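Local coordinates for protein botulinum neurotoxin type C1 (Clostridium botulinum, PDB 3R4U) that probably binds receptors on nerve-cell surfaces through this C-terminal part of its heavy chain, as a zinc-protease neurotoxin whose catalytic part lies elsewhere, at residues 129-134 and 168-173; 390-395 and 403-408. One frame throughout, in Å; residues are numbered along the deposited sequence.

Contact 1 of 2, residues 129-134 and 168-173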
# COMPACT_ATOMS: atom_id res chain seq x y z
N GLN A 129 5.09 -25.45 -12.42
CA GLN A 129 4.46 -25.42 -11.10
C GLN A 129 4.36 -23.98 -10.60
O GLN A 129 5.38 -23.26 -10.48
CB GLN A 129 5.20 -26.31 -10.09
CG GLN A 129 4.42 -26.48 -8.78
CD GLN A 129 4.91 -27.65 -7.93
OE1 GLN A 129 4.19 -28.14 -7.07
NE2 GLN A 129 6.14 -28.10 -8.17
N SER A 130 3.14 -23.56 -10.33
CA SER A 130 2.88 -22.17 -9.98
C SER A 130 2.24 -22.00 -8.61
O SER A 130 1.61 -22.92 -8.09
CB SER A 130 1.99 -21.52 -11.05
OG SER A 130 2.71 -21.40 -12.25
N ILE A 131 2.42 -20.81 -8.03
CA ILE A 131 1.69 -20.39 -6.84
C ILE A 131 1.30 -18.94 -7.05
O ILE A 131 1.82 -18.29 -7.95
CB ILE A 131 2.52 -20.49 -5.54
CG1 ILE A 131 3.89 -19.82 -5.71
CG2 ILE A 131 2.71 -21.92 -5.13
CD1 ILE A 131 4.73 -19.89 -4.45
N ASN A 132 0.39 -18.43 -6.24
CA ASN A 132 -0.09 -17.10 -6.49
C ASN A 132 -0.60 -16.38 -5.26
O ASN A 132 -0.88 -16.98 -4.23
CB ASN A 132 -1.18 -17.11 -7.55
CG ASN A 132 -2.47 -17.76 -7.05
OD1 ASN A 132 -3.18 -17.20 -6.20
ND2 ASN A 132 -2.77 -18.95 -7.56
N PHE A 133 -0.71 -15.07 -5.42
CA PHE A 133 -1.41 -14.21 -4.50
C PHE A 133 -2.59 -13.66 -5.28
O PHE A 133 -2.44 -13.23 -6.44
CB PHE A 133 -0.47 -13.07 -4.07
CG PHE A 133 -1.18 -11.83 -3.59
CD1 PHE A 133 -2.17 -11.91 -2.62
CD2 PHE A 133 -0.83 -10.58 -4.10
CE1 PHE A 133 -2.82 -10.75 -2.17
CE2 PHE A 133 -1.47 -9.42 -3.66
CZ PHE A 133 -2.46 -9.50 -2.69
N SER A 134 -3.77 -13.70 -4.68
CA SER A 134 -4.95 -13.07 -5.28
C SER A 134 -5.49 -12.04 -4.31
O SER A 134 -5.69 -12.32 -3.13
CB SER A 134 -6.03 -14.09 -5.64
OG SER A 134 -6.47 -14.83 -4.51
N LEU A 168 2.48 -15.43 5.06
CA LEU A 168 2.36 -16.57 4.15
C LEU A 168 0.96 -16.64 3.56
O LEU A 168 -0.02 -16.61 4.30
CB LEU A 168 2.69 -17.87 4.87
CG LEU A 168 2.62 -19.11 3.96
CD1 LEU A 168 3.77 -19.08 2.94
CD2 LEU A 168 2.68 -20.36 4.80
N ILE A 169 0.88 -16.75 2.24
CA ILE A 169 -0.36 -16.65 1.48
C ILE A 169 -0.67 -17.94 0.72
O ILE A 169 -1.83 -18.29 0.50
CB ILE A 169 -0.25 -15.50 0.43
CG1 ILE A 169 -0.24 -14.14 1.12
CG2 ILE A 169 -1.37 -15.56 -0.59
CD1 ILE A 169 -1.39 -13.95 2.09
N ASP A 170 0.37 -18.64 0.29
CA ASP A 170 0.19 -19.86 -0.48
C ASP A 170 1.43 -20.73 -0.34
O ASP A 170 2.56 -20.25 -0.23
CB ASP A 170 -0.09 -19.53 -1.96
CG ASP A 170 -0.66 -20.73 -2.74
OD1 ASP A 170 -0.89 -21.79 -2.13
OD2 ASP A 170 -0.86 -20.60 -3.97
N THR A 171 1.21 -22.04 -0.28
CA THR A 171 2.30 -22.98 -0.10
C THR A 171 1.88 -24.27 -0.77
O THR A 171 0.73 -24.69 -0.63
CB THR A 171 2.59 -23.23 1.39
OG1 THR A 171 3.60 -24.23 1.52
CG2 THR A 171 1.33 -23.67 2.14
N ILE A 172 2.80 -24.87 -1.52
CA ILE A 172 2.58 -26.18 -2.13
C ILE A 172 3.87 -26.97 -2.19
O ILE A 172 4.96 -26.40 -2.31
CB ILE A 172 1.98 -26.04 -3.54
CG1 ILE A 172 2.89 -25.18 -4.41
CG2 ILE A 172 0.61 -25.39 -3.48
CD1 ILE A 172 3.95 -25.96 -5.13
N LYS A 173 3.76 -28.29 -2.07
CA LYS A 173 4.93 -29.16 -2.14
C LYS A 173 5.50 -29.08 -3.55
O LYS A 173 4.76 -29.10 -4.52
CB LYS A 173 4.55 -30.60 -1.80
CG LYS A 173 5.64 -31.62 -2.08
CD LYS A 173 6.74 -31.58 -1.02
CE LYS A 173 8.01 -32.33 -1.44
NZ LYS A 173 8.92 -31.57 -2.37
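First torsions set the key groups of Asp170 and Ile131 between two strands: Asp170 holds CG anti to its backbone N (chi1 -165°), which carries the carboxylate toward residues 131-132, and Ile131 turns CG1 in between its N and carbonyl carbon, which puts CG2 beside the backbone N, where it meets Ile172. Asp170 OD2 takes a long, weak hydrogen bond of 3.4 Å from Asn132 N, nearly straight at 167°, and lies 3.7 Å from Ile131 CB. The other oxygen, Asp170 OD1, receives a weak, strongly bent bond of 2.8 Å from Thr171 N. Beside this polar point, Ile131 CG2 presses on Ile172 CG1 at 3.3 Å, tighter than usual for two carbons. Toward one end Ile169 CG2 approaches Phe133, 4.1 Å from its CA and 4.3 Å from ring atom CD1, meeting the ring at a slant. At the other end the extended side chain of Gln129 reaches toward Ile172 CD1 from the opposite direction. The strands run nearly antiparallel, 162° between their directions, yet they are edge strands of two different antiparallel sheets in the N-terminal receptor-binding region, of the lectin-like concanavalin clan, and it is mainly side chains that bring them together. Strand 167-173 carries a classic beta bulge, with Ile169 and Asp170 set together opposite Ile162 of strand 159-164. Met160 of that strand touches Ile131 and Ile172, while residues 129, 131 and 133 hydrogen-bond through their backbones to strand 116-124.

Contact 2 of 2, residues 390-395 and 403-408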
# COMPACT_ATOMS: atom_id res chain seq x y z
N TYR A 390 -25.84 8.15 13.29
CA TYR A 390 -26.52 8.90 14.34
C TYR A 390 -27.63 9.80 13.77
O TYR A 390 -27.66 10.08 12.58
CB TYR A 390 -25.51 9.72 15.15
CG TYR A 390 -24.45 8.86 15.79
CD1 TYR A 390 -24.62 8.37 17.08
CD2 TYR A 390 -23.29 8.52 15.10
CE1 TYR A 390 -23.66 7.56 17.67
CE2 TYR A 390 -22.34 7.71 15.67
CZ TYR A 390 -22.52 7.24 16.95
OH TYR A 390 -21.56 6.43 17.52
N ARG A 391 -28.54 10.22 14.65
CA ARG A 391 -29.71 11.04 14.27
C ARG A 391 -29.43 12.55 14.33
O ARG A 391 -29.02 13.07 15.36
CB ARG A 391 -30.87 10.71 15.21
CG ARG A 391 -31.45 9.32 15.02
CD ARG A 391 -32.65 9.34 14.08
NE ARG A 391 -33.20 8.01 13.86
CZ ARG A 391 -34.12 7.71 12.95
NH1 ARG A 391 -34.61 8.65 12.15
NH2 ARG A 391 -34.56 6.46 12.83
N PHE A 392 -29.67 13.24 13.22
CA PHE A 392 -29.44 14.69 13.14
C PHE A 392 -30.60 15.39 12.44
O PHE A 392 -31.32 14.78 11.65
CB PHE A 392 -28.20 15.00 12.29
CG PHE A 392 -26.91 14.55 12.89
CD1 PHE A 392 -26.16 15.41 13.67
CD2 PHE A 392 -26.41 13.27 12.63
CE1 PHE A 392 -24.95 15.01 14.21
CE2 PHE A 392 -25.21 12.86 13.17
CZ PHE A 392 -24.48 13.73 13.97
N ARG A 393 -30.75 16.68 12.71
CA ARG A 393 -31.53 17.57 11.85
C ARG A 393 -30.55 18.40 11.02
O ARG A 393 -29.98 19.37 11.52
CB ARG A 393 -32.42 18.51 12.66
CG ARG A 393 -33.55 17.80 13.37
CD ARG A 393 -34.47 18.78 14.10
NE ARG A 393 -35.51 18.05 14.82
CZ ARG A 393 -35.34 17.53 16.04
NH1 ARG A 393 -34.18 17.68 16.67
NH2 ARG A 393 -36.33 16.88 16.62
N LEU A 394 -30.36 18.00 9.77
CA LEU A 394 -29.46 18.70 8.87
C LEU A 394 -30.25 19.30 7.71
O LEU A 394 -31.36 18.87 7.41
CB LEU A 394 -28.39 17.75 8.34
CG LEU A 394 -27.10 17.66 9.16
CD1 LEU A 394 -27.39 17.92 10.64
CD2 LEU A 394 -26.44 16.30 8.98
N GLY A 395 -29.66 20.31 7.06
CA GLY A 395 -30.33 20.97 5.95
C GLY A 395 -31.74 21.43 6.27
O GLY A 395 -31.97 22.22 7.20
N TYR A 403 -27.66 9.68 9.74
CA TYR A 403 -26.54 9.98 8.86
C TYR A 403 -25.32 9.22 9.36
O TYR A 403 -25.13 9.07 10.56
CB TYR A 403 -26.23 11.47 8.87
CG TYR A 403 -27.33 12.34 8.31
CD1 TYR A 403 -27.40 12.61 6.94
CD2 TYR A 403 -28.31 12.88 9.14
CE1 TYR A 403 -28.40 13.41 6.43
CE2 TYR A 403 -29.31 13.68 8.63
CZ TYR A 403 -29.36 13.94 7.28
OH TYR A 403 -30.37 14.73 6.78
N LEU A 404 -24.51 8.73 8.42
CA LEU A 404 -23.23 8.11 8.76
C LEU A 404 -22.20 9.24 8.84
O LEU A 404 -21.92 9.91 7.85
CB LEU A 404 -22.84 7.09 7.69
CG LEU A 404 -21.55 6.31 7.93
CD1 LEU A 404 -21.67 5.43 9.16
CD2 LEU A 404 -21.20 5.49 6.69
N VAL A 405 -21.68 9.46 10.04
CA VAL A 405 -20.83 10.61 10.30
C VAL A 405 -19.52 10.19 10.98
O VAL A 405 -19.49 9.16 11.66
CB VAL A 405 -21.56 11.62 11.20
CG1 VAL A 405 -22.82 12.16 10.49
CG2 VAL A 405 -21.95 10.96 12.52
N PRO A 406 -18.44 10.98 10.79
CA PRO A 406 -17.23 10.69 11.56
C PRO A 406 -17.43 11.15 12.99
O PRO A 406 -18.15 12.13 13.22
CB PRO A 406 -16.16 11.58 10.89
CG PRO A 406 -16.92 12.65 10.14
CD PRO A 406 -18.39 12.29 10.13
N THR A 407 -16.81 10.46 13.94
CA THR A 407 -17.00 10.79 15.34
C THR A 407 -15.67 10.70 16.08
O THR A 407 -14.70 10.12 15.58
CB THR A 407 -17.97 9.80 16.04
OG1 THR A 407 -17.40 8.49 15.99
CG2 THR A 407 -19.35 9.78 15.36
N VAL A 408 -15.64 11.29 17.27
CA VAL A 408 -14.60 11.01 18.24
C VAL A 408 -15.25 10.29 19.41
O VAL A 408 -16.27 10.73 19.93
CB VAL A 408 -13.96 12.28 18.79
CG1 VAL A 408 -12.94 11.93 19.86
CG2 VAL A 408 -13.34 13.11 17.66
O HOH W 1 -19.01 6.34 16.53
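Tyr390 and Tyr403 pair near the loop end of a beta hairpin, strands 381-392 and 401-409, in the beta-trefoil of the C-terminal receptor-binding region. They form an antiparallel hydrogen-bonded pair: Tyr390 N gives to Tyr403 O at 3.0 Å, and Tyr403 N gives back to Tyr390 O at 2.9 Å. Beyond it residues 393-395 leave the strand and pass beside the Tyr403 ring, and side chains do the joining. The Tyr403 ring projects toward Phe392 and Leu394. Leu394 CD2 sits over the centre of one of its faces, a CH-pi contact 3.9 Å from the centroid and only 11° off the normal, while Phe392 O lies at the ring's edge, in its plane, and Phe392 CB rests against Tyr403 CD2. The ring is thus bordered by Phe392 and Leu394, and its hydroxyl is hydrogen-bonded to Asp397, which also accepts from Leu394 N and so ties the turn to the ring. With CG anti to its carbonyl carbon (chi1 -67°), Phe392 sends its ring toward Val405, whose two methyls receive its leading end: Phe392 CE2 comes 3.7 Å from Val405 CG1. Val405 CG2 also sits in the notch between this ring and that of Tyr390, touching both, so one valine knob fills the dip between two aromatic side chains. Tyr390 then runs on across Thr407 at about a right angle, its CE2 3.6 Å from Thr407 CG2. Past that methyl, one water bridges the two hydroxyls, 2.7 Å from Tyr390 OH and 2.7 Å from Thr407 OG1.

In the fold
The two contacts sit in different receptor-binding regions, their centres 45 Å apart and their nearest atoms about 26 Å apart, so neither touches the other. Contact 1 is partly buried and joins the edges of two sheets within the concanavalin-clan N-terminal region; contact 2 is the more buried, linking two strands of one hairpin in the trefoil-clan C-terminal region. The buried areas are almost equal, 352 and 355 Å². Contact 1 relies on aliphatic side chains and a carboxylate reaching a backbone amide, contact 2 on a two-bond backbone pair extended by aromatic packing and a water bridge. Between 129-134 and 168-173 come two strands, 148-155 and 159-164; between 390-395 and 403-408, a loop.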